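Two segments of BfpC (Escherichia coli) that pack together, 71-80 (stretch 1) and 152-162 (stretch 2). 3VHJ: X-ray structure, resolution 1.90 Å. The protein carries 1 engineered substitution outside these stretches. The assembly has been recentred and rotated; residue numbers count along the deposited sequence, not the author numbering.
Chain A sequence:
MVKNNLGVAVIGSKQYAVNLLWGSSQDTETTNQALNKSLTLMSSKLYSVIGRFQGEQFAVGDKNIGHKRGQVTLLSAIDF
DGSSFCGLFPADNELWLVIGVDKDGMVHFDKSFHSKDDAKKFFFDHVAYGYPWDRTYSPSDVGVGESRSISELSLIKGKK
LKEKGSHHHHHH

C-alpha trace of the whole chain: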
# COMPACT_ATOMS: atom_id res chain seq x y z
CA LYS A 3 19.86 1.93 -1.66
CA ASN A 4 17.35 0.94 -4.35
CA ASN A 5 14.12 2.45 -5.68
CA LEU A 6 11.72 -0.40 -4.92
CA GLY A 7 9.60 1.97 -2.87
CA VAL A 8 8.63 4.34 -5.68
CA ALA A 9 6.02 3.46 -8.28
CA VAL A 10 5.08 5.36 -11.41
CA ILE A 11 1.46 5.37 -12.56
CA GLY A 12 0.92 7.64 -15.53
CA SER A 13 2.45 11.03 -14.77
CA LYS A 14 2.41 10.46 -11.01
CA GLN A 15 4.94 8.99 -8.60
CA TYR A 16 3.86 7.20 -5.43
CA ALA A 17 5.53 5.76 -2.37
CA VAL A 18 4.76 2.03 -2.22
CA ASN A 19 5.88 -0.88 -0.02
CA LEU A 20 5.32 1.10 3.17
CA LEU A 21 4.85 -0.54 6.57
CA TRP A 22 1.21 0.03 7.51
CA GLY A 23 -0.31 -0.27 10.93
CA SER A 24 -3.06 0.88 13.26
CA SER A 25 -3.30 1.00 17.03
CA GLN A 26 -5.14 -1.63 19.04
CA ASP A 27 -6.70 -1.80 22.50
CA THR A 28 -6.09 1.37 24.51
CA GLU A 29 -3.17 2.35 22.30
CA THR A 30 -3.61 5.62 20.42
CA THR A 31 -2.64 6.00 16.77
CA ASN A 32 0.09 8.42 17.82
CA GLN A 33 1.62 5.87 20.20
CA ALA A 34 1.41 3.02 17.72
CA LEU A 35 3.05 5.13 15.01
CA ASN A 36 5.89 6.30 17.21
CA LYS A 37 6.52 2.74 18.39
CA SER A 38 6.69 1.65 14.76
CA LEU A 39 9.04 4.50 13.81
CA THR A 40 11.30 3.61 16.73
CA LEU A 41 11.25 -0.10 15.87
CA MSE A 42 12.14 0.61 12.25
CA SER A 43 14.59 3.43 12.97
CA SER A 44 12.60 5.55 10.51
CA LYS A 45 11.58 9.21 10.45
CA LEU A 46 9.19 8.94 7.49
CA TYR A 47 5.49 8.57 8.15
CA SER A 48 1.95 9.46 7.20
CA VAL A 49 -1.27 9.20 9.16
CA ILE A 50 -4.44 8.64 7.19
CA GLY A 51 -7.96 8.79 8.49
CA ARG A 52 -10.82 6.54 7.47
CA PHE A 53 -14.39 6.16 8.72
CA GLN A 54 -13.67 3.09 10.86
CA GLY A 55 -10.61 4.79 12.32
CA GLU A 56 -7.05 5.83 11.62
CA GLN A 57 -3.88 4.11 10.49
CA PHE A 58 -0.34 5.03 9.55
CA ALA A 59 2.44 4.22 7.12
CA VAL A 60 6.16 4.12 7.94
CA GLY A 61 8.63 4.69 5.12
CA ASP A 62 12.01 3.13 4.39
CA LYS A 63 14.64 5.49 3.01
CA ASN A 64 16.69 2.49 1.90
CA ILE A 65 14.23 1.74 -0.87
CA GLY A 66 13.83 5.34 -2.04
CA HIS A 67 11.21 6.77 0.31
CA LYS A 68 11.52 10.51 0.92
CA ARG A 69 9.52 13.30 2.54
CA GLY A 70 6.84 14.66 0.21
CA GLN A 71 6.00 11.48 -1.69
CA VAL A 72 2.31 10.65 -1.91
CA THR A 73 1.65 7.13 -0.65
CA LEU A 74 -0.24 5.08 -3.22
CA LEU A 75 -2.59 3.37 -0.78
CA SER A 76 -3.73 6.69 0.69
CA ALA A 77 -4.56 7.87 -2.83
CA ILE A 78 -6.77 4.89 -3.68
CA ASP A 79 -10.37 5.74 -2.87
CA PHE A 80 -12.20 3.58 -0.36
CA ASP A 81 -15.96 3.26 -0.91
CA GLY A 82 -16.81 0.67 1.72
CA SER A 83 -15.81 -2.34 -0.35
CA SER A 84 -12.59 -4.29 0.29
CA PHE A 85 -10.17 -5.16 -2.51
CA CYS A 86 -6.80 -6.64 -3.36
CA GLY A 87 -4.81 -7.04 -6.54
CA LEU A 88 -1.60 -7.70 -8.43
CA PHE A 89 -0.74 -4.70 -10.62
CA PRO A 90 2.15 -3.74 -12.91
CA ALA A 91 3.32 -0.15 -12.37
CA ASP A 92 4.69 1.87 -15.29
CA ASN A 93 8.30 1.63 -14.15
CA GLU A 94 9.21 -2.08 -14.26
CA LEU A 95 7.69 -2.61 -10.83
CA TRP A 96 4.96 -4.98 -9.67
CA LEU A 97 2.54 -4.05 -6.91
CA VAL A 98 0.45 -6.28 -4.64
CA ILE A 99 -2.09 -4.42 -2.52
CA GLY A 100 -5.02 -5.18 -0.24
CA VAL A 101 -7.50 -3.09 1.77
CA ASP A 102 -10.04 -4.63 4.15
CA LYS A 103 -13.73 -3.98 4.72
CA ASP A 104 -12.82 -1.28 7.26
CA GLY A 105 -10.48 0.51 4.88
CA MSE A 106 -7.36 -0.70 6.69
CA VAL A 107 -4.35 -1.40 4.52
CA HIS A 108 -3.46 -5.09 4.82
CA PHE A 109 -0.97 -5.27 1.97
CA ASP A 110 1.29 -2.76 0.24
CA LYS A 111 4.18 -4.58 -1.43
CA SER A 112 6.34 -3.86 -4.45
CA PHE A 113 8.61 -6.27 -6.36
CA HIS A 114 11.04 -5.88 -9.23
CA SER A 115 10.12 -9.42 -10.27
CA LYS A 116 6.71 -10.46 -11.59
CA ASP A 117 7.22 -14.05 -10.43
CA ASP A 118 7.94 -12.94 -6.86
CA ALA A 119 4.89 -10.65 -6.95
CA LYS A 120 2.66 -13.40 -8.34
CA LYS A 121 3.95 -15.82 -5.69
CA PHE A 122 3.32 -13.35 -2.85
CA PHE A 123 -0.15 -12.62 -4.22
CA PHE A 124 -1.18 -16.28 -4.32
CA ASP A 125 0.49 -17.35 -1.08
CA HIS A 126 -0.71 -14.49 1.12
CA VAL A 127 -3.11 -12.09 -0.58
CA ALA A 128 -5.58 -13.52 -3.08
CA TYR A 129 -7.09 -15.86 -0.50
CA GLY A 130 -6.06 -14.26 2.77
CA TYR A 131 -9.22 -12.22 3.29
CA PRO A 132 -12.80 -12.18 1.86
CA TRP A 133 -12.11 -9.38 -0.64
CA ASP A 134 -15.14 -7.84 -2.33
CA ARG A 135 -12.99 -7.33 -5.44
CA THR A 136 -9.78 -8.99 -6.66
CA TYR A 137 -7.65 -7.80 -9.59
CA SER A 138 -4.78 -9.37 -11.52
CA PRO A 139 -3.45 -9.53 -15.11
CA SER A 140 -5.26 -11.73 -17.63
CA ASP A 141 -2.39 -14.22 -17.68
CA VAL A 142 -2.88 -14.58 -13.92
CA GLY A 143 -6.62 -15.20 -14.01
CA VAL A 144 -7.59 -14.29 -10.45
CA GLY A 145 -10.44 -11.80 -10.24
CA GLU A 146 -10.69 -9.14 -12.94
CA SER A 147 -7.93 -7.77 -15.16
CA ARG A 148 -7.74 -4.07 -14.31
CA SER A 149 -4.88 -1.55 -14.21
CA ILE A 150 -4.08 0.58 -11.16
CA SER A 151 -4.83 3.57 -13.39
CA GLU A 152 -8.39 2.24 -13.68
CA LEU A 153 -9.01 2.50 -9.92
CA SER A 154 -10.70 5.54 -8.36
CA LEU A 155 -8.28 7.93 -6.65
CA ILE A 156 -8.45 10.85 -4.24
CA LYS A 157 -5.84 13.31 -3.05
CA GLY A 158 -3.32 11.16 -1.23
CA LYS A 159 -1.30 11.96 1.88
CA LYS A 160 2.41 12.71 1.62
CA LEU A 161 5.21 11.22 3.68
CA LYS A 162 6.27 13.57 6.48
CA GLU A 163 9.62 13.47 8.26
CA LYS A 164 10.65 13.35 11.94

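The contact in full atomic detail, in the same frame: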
# COMPACT_ATOMS: atom_id res chain seq x y z
N GLN A 71 6.58 12.43 -0.74
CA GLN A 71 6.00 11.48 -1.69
C GLN A 71 4.60 11.10 -1.25
O GLN A 71 4.35 10.87 -0.06
CB GLN A 71 6.85 10.21 -1.79
CG GLN A 71 8.24 10.42 -2.32
CD GLN A 71 9.11 9.19 -2.15
OE1 GLN A 71 8.83 8.34 -1.31
NE2 GLN A 71 10.17 9.10 -2.94
N VAL A 72 3.68 11.05 -2.20
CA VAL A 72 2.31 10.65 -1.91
C VAL A 72 2.29 9.13 -1.84
O VAL A 72 2.80 8.46 -2.75
CB VAL A 72 1.34 11.08 -3.03
CG1 VAL A 72 -0.08 10.63 -2.70
CG2 VAL A 72 1.40 12.60 -3.22
N THR A 73 1.72 8.58 -0.77
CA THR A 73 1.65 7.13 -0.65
C THR A 73 0.49 6.65 -1.52
O THR A 73 -0.61 7.22 -1.49
CB THR A 73 1.43 6.69 0.81
OG1 THR A 73 0.11 7.05 1.23
CG2 THR A 73 2.45 7.37 1.73
N LEU A 74 0.76 5.62 -2.31
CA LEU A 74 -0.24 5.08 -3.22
C LEU A 74 -1.53 4.66 -2.52
O LEU A 74 -2.61 5.07 -2.91
CB LEU A 74 0.33 3.88 -3.98
CG LEU A 74 -0.68 3.18 -4.89
CD1 LEU A 74 -1.16 4.16 -5.96
CD2 LEU A 74 -0.05 1.95 -5.52
N LEU A 75 -1.40 3.84 -1.48
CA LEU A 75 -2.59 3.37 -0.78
C LEU A 75 -3.49 4.46 -0.23
O LEU A 75 -4.70 4.29 -0.17
CB LEU A 75 -2.20 2.38 0.32
CG LEU A 75 -2.11 0.91 -0.13
CD1 LEU A 75 -3.51 0.38 -0.46
CD2 LEU A 75 -1.20 0.79 -1.36
N SER A 76 -2.91 5.59 0.16
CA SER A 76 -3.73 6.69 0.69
C SER A 76 -4.50 7.35 -0.44
O SER A 76 -5.57 7.93 -0.22
CB SER A 76 -2.86 7.74 1.37
OG SER A 76 -2.11 8.50 0.42
N ALA A 77 -3.96 7.27 -1.65
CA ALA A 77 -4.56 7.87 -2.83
C ALA A 77 -5.66 7.04 -3.48
O ALA A 77 -6.41 7.55 -4.31
CB ALA A 77 -3.48 8.20 -3.87
N ILE A 78 -5.75 5.76 -3.12
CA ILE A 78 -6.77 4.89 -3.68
C ILE A 78 -8.04 5.07 -2.86
O ILE A 78 -8.06 4.83 -1.66
CB ILE A 78 -6.34 3.41 -3.67
CG1 ILE A 78 -5.11 3.23 -4.56
CG2 ILE A 78 -7.48 2.52 -4.17
CD1 ILE A 78 -4.60 1.79 -4.65
N ASP A 79 -9.10 5.51 -3.53
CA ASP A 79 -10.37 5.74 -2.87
C ASP A 79 -10.91 4.49 -2.20
O ASP A 79 -10.71 3.38 -2.69
CB ASP A 79 -11.39 6.28 -3.88
CG ASP A 79 -12.59 6.94 -3.21
OD1 ASP A 79 -12.55 7.18 -1.98
OD2 ASP A 79 -13.57 7.24 -3.92
N PHE A 80 -11.57 4.69 -1.07
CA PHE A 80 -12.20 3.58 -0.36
C PHE A 80 -13.69 3.91 -0.34
O PHE A 80 -14.08 4.98 0.12
CB PHE A 80 -11.70 3.48 1.08
CG PHE A 80 -12.37 2.39 1.86
CD1 PHE A 80 -12.18 1.05 1.50
CD2 PHE A 80 -13.23 2.69 2.91
CE1 PHE A 80 -12.86 0.03 2.17
CE2 PHE A 80 -13.91 1.67 3.58
CZ PHE A 80 -13.72 0.35 3.21
N GLU A 152 -6.94 2.37 -13.52
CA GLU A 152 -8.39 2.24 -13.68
C GLU A 152 -9.13 2.31 -12.35
O GLU A 152 -10.36 2.27 -12.33
CB GLU A 152 -8.73 0.93 -14.39
CG GLU A 152 -8.26 0.88 -15.84
CD GLU A 152 -8.61 -0.43 -16.51
OE1 GLU A 152 -8.03 -1.48 -16.14
OE2 GLU A 152 -9.46 -0.42 -17.42
N LEU A 153 -8.40 2.42 -11.25
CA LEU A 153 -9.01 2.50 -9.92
C LEU A 153 -9.32 3.96 -9.58
O LEU A 153 -8.65 4.87 -10.06
CB LEU A 153 -8.08 1.91 -8.86
CG LEU A 153 -7.59 0.47 -9.04
CD1 LEU A 153 -6.66 0.10 -7.88
CD2 LEU A 153 -8.78 -0.48 -9.08
N SER A 154 -10.33 4.18 -8.75
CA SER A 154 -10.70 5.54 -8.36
C SER A 154 -9.74 6.09 -7.31
O SER A 154 -9.48 5.45 -6.29
CB SER A 154 -12.13 5.56 -7.80
OG SER A 154 -13.07 5.15 -8.78
N LEU A 155 -9.22 7.29 -7.56
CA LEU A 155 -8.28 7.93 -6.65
C LEU A 155 -8.84 9.17 -5.98
O LEU A 155 -9.90 9.69 -6.35
CB LEU A 155 -7.00 8.31 -7.40
CG LEU A 155 -6.33 7.26 -8.27
CD1 LEU A 155 -5.04 7.83 -8.82
CD2 LEU A 155 -6.05 6.00 -7.47
N ILE A 156 -8.11 9.64 -4.98
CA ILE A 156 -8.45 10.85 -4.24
C ILE A 156 -7.10 11.48 -3.95
O ILE A 156 -6.06 10.89 -4.27
CB ILE A 156 -9.18 10.54 -2.91
CG1 ILE A 156 -8.36 9.54 -2.08
CG2 ILE A 156 -10.57 10.00 -3.18
CD1 ILE A 156 -8.94 9.27 -0.71
N LYS A 157 -7.10 12.67 -3.37
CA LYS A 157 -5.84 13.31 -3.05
C LYS A 157 -5.20 12.48 -1.95
O LYS A 157 -5.79 12.27 -0.89
CB LYS A 157 -6.07 14.75 -2.56
CG LYS A 157 -4.77 15.52 -2.33
CD LYS A 157 -5.07 16.96 -1.92
CE LYS A 157 -3.78 17.74 -1.67
NZ LYS A 157 -2.90 17.77 -2.87
N GLY A 158 -4.00 11.98 -2.22
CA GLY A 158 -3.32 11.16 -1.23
C GLY A 158 -2.64 11.99 -0.16
O GLY A 158 -2.68 13.22 -0.18
N LYS A 159 -2.01 11.30 0.79
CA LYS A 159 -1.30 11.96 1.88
C LYS A 159 0.19 11.75 1.63
O LYS A 159 0.61 10.65 1.25
CB LYS A 159 -1.70 11.34 3.23
CG LYS A 159 -3.19 11.40 3.54
CD LYS A 159 -3.68 12.83 3.76
CE LYS A 159 -3.01 13.47 4.98
NZ LYS A 159 -3.32 12.73 6.24
N LYS A 160 0.97 12.79 1.84
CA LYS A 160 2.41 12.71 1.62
C LYS A 160 3.19 12.26 2.84
O LYS A 160 2.77 12.46 3.98
CB LYS A 160 2.94 14.08 1.17
CG LYS A 160 2.37 14.59 -0.14
CD LYS A 160 2.93 15.97 -0.45
CE LYS A 160 2.50 16.46 -1.82
NZ LYS A 160 1.02 16.56 -1.92
N LEU A 161 4.35 11.66 2.60
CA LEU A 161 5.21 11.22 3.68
C LEU A 161 5.76 12.47 4.37
O LEU A 161 6.14 13.43 3.71
CB LEU A 161 6.37 10.38 3.15
CG LEU A 161 6.03 8.99 2.62
CD1 LEU A 161 7.29 8.28 2.13
CD2 LEU A 161 5.38 8.18 3.73
N LYS A 162 5.75 12.46 5.70
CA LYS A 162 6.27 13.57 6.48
C LYS A 162 7.53 13.04 7.16
O LYS A 162 7.70 11.83 7.26
CB LYS A 162 5.24 14.03 7.52
CG LYS A 162 3.93 14.51 6.90
CD LYS A 162 2.84 14.77 7.93
CE LYS A 162 3.07 16.08 8.69
NZ LYS A 162 4.29 16.06 9.53
O HOH W 1 -0.16 8.57 3.17
O HOH W 2 -5.34 10.30 1.08

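Segments distant in sequence are often joined mainly through their backbones, and this contact in BfpC is a compact example. Two short ladders do most of the polar work, each a single bridge. At Val-72 and Lys-160, Leu-161 N donates to Gln-71 O (2.8 Å) and Thr-73 N to Lys-159 O (3.1 Å); at Ile-78 and Leu-155, Ile-156 N donates to Ala-77 O (2.8 Å) and Asp-79 N to Ser-154 O (2.8 Å). The register shifts by one residue between them, so they are separate ladders rather than one continuous strand pair.

Between the ladders a side chain takes over. Ser-76 OG accepts a nearly straight hydrogen bond from Lys-159 N (2.8 Å) while donating to Thr-73 O (2.7 Å), tying the turn of its own segment to the partner backbone. Water extends the link: one molecule donates to both Ser-76 O and Lys-157 O.

Close packing accompanies these bonds. Gly-158 CA lies 3.6 Å from Val-72 CG1 and 3.4 Å from Ser-76 OG; a CB on Gly-158 would clash with both atoms. Apolar side chains add to this, with Ile-78 CD1 4.2 Å from Leu-153 CD1 and Ile-78 CG1 4.1 Å from Leu-155 CD2; the methyl CG2 of Thr-73 also lies 3.6 Å from Leu-161 CD2.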